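Local coordinates for protein transcription regulator (Lactobacillus plantarum WCFS1, PDB 3CLK) that probably binds DNA to regulate transcription, with a periplasmic-binding-protein-like regulatory region that likely senses a small ligand, as in LacI-type repressors, at residues I74-D79 with Y91-M96. Residues are numbered along the deposited sequence; the frame is centred on the assembly and turned at random.
Sequences IALTDD and YCFLSM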
loop_
_atom_site.group_PDB
_atom_site.type_symbol
_atom_site.label_atom_id
_atom_site.label_comp_id
_atom_site.label_asym_id
_atom_site.label_seq_id
_atom_site.Cartn_x
_atom_site.Cartn_y
_atom_site.Cartn_z
ATOM N N ILE B 74 -1.040 -16.640 -0.294
ATOM C CA ILE B 74 -2.424 -17.031 -0.033
ATOM C C ILE B 74 -2.428 -18.413 0.613
ATOM O O ILE B 74 -1.826 -19.354 0.091
ATOM C CB ILE B 74 -3.276 -17.083 -1.335
ATOM C CG1 ILE B 74 -3.992 -15.749 -1.559
ATOM C CG2 ILE B 74 -4.314 -18.203 -1.247
ATOM C CD1 ILE B 74 -3.090 -14.620 -1.951
ATOM N N ALA B 75 -3.107 -18.529 1.749
ATOM C CA ALA B 75 -3.199 -19.801 2.456
ATOM C C ALA B 75 -4.485 -20.512 2.043
ATOM O O ALA B 75 -5.542 -20.311 2.642
ATOM C CB ALA B 75 -3.189 -19.563 3.965
ATOM N N LEU B 76 -4.393 -21.344 1.012
ATOM C CA LEU B 76 -5.557 -22.076 0.522
ATOM C C LEU B 76 -5.988 -23.187 1.474
ATOM O O LEU B 76 -5.167 -23.789 2.153
ATOM C CB LEU B 76 -5.259 -22.694 -0.845
ATOM C CG LEU B 76 -4.982 -21.760 -2.023
ATOM C CD1 LEU B 76 -4.604 -22.593 -3.241
ATOM C CD2 LEU B 76 -6.208 -20.912 -2.310
ATOM N N THR B 77 -7.286 -23.451 1.519
ATOM C CA THR B 77 -7.798 -24.520 2.362
ATOM C C THR B 77 -7.397 -25.846 1.711
ATOM O O THR B 77 -6.949 -25.870 0.563
ATOM C CB THR B 77 -9.324 -24.456 2.467
ATOM O OG1 THR B 77 -9.897 -24.542 1.155
ATOM C CG2 THR B 77 -9.755 -23.148 3.121
ATOM N N ASP B 78 -7.552 -26.943 2.442
ATOM C CA ASP B 78 -7.192 -28.253 1.912
ATOM C C ASP B 78 -7.935 -28.572 0.616
ATOM O O ASP B 78 -7.346 -29.104 -0.330
ATOM C CB ASP B 78 -7.478 -29.341 2.947
ATOM C CG ASP B 78 -6.786 -29.079 4.267
ATOM O OD1 ASP B 78 -7.227 -28.169 5.000
ATOM O OD2 ASP B 78 -5.795 -29.776 4.567
ATOM N N ASP B 79 -9.224 -28.247 0.571
ATOM C CA ASP B 79 -10.033 -28.513 -0.613
ATOM C C ASP B 79 -9.786 -27.529 -1.753
ATOM O O ASP B 79 -9.818 -27.913 -2.922
ATOM C CB ASP B 79 -11.523 -28.529 -0.251
ATOM C CG ASP B 79 -11.867 -29.633 0.733
ATOM O OD1 ASP B 79 -11.331 -30.751 0.581
ATOM O OD2 ASP B 79 -12.679 -29.390 1.649
ATOM N N TYR B 91 1.061 -23.626 -11.578
ATOM C CA TYR B 91 0.912 -22.653 -10.504
ATOM C C TYR B 91 2.132 -22.633 -9.594
ATOM O O TYR B 91 2.903 -23.592 -9.548
ATOM C CB TYR B 91 -0.350 -22.962 -9.683
ATOM C CG TYR B 91 -0.205 -24.164 -8.780
ATOM C CD1 TYR B 91 0.290 -24.027 -7.484
ATOM C CD2 TYR B 91 -0.504 -25.449 -9.238
ATOM C CE1 TYR B 91 0.490 -25.134 -6.664
ATOM C CE2 TYR B 91 -0.305 -26.571 -8.425
ATOM C CZ TYR B 91 0.193 -26.400 -7.140
ATOM O OH TYR B 91 0.399 -27.491 -6.324
ATOM N N CYS B 92 2.294 -21.526 -8.872
ATOM C CA CYS B 92 3.405 -21.353 -7.948
ATOM C C CYS B 92 3.013 -20.308 -6.909
ATOM O O CYS B 92 2.403 -19.290 -7.243
ATOM C CB CYS B 92 4.655 -20.890 -8.700
ATOM S SG CYS B 92 6.186 -20.875 -7.712
ATOM N N PHE B 93 3.347 -20.578 -5.651
ATOM C CA PHE B 93 3.054 -19.647 -4.566
ATOM C C PHE B 93 4.226 -18.677 -4.403
ATOM O O PHE B 93 5.386 -19.072 -4.544
ATOM C CB PHE B 93 2.838 -20.400 -3.247
ATOM C CG PHE B 93 1.517 -21.117 -3.161
ATOM C CD1 PHE B 93 1.309 -22.315 -3.840
ATOM C CD2 PHE B 93 0.478 -20.591 -2.397
ATOM C CE1 PHE B 93 0.079 -22.981 -3.754
ATOM C CE2 PHE B 93 -0.753 -21.245 -2.304
ATOM C CZ PHE B 93 -0.955 -22.441 -2.983
ATOM N N LEU B 94 3.917 -17.417 -4.116
ATOM C CA LEU B 94 4.946 -16.400 -3.918
ATOM C C LEU B 94 4.857 -15.794 -2.511
ATOM O O LEU B 94 3.759 -15.586 -1.979
ATOM C CB LEU B 94 4.811 -15.271 -4.953
ATOM C CG LEU B 94 4.884 -15.629 -6.441
ATOM C CD1 LEU B 94 4.785 -14.366 -7.291
ATOM C CD2 LEU B 94 6.186 -16.358 -6.725
ATOM N N SER B 95 6.024 -15.528 -1.925
ATOM C CA SER B 95 6.144 -14.923 -0.600
ATOM C C SER B 95 5.632 -15.785 0.554
ATOM O O SER B 95 5.312 -15.265 1.626
ATOM C CB SER B 95 5.426 -13.574 -0.592
ATOM O OG SER B 95 6.042 -12.693 0.326
HETATM N N MSE B 96 5.567 -17.096 0.337
HETATM C CA MSE B 96 5.103 -18.017 1.369
HETATM C C MSE B 96 5.700 -19.407 1.166
HETATM O O MSE B 96 5.721 -19.922 0.052
HETATM C CB MSE B 96 3.569 -18.098 1.349
HETATM C CG MSE B 96 2.961 -19.002 2.412
HETATM SE SE MSE B 96 1.018 -19.090 2.267
HETATM C CE MSE B 96 0.583 -17.547 3.352
#
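Selenomethionine Met96 can be traced outward from CB. From CB the side chain runs out fully extended through CG to SE, with CG anti to the backbone N (chi1 -178°) and the next bond anti as well, so it reaches straight across to the loop that leads into helix 78-86. Met96 SE stands 3.6 Å from the carbonyl O of Ile74. The chain then bends at chi3 (-87°), which brings Met96 CE over the peptide between Ile74 and Ala75, 4.1 Å from Ala75 N. Met96 CE also lies 4.3 Å from Ala75 CB.

The same carbonyl meets the ring of Phe93. With CG beside the backbone N (chi1 -74°), the far edge of the ring, CE2 and CZ, meets the loop: Ile74 O lies in the ring plane, 3.2 Å from Phe93 CE2, an approach consistent with a weakly polar contact to the electropositive ring rim. One position further round, Phe93 CZ packs against Leu76 CD1 at 3.7 Å, the two side chains crossing obliquely. No hydrogen bond joins the two segments, so contact rests on this edge packing and on the selenomethionine tip. Phe93 also stacks edge-to-face with Phe98 and makes a cation-pi contact with Arg102, while Leu76 packs on Leu71, Leu58 and Leu84.

The contact thus joins the loop after strand 68-72 to the next parallel strand, 91-94, within a beta-alpha-beta crossover of the Rossmann-like first lobe of a periplasmic-binding-protein fold.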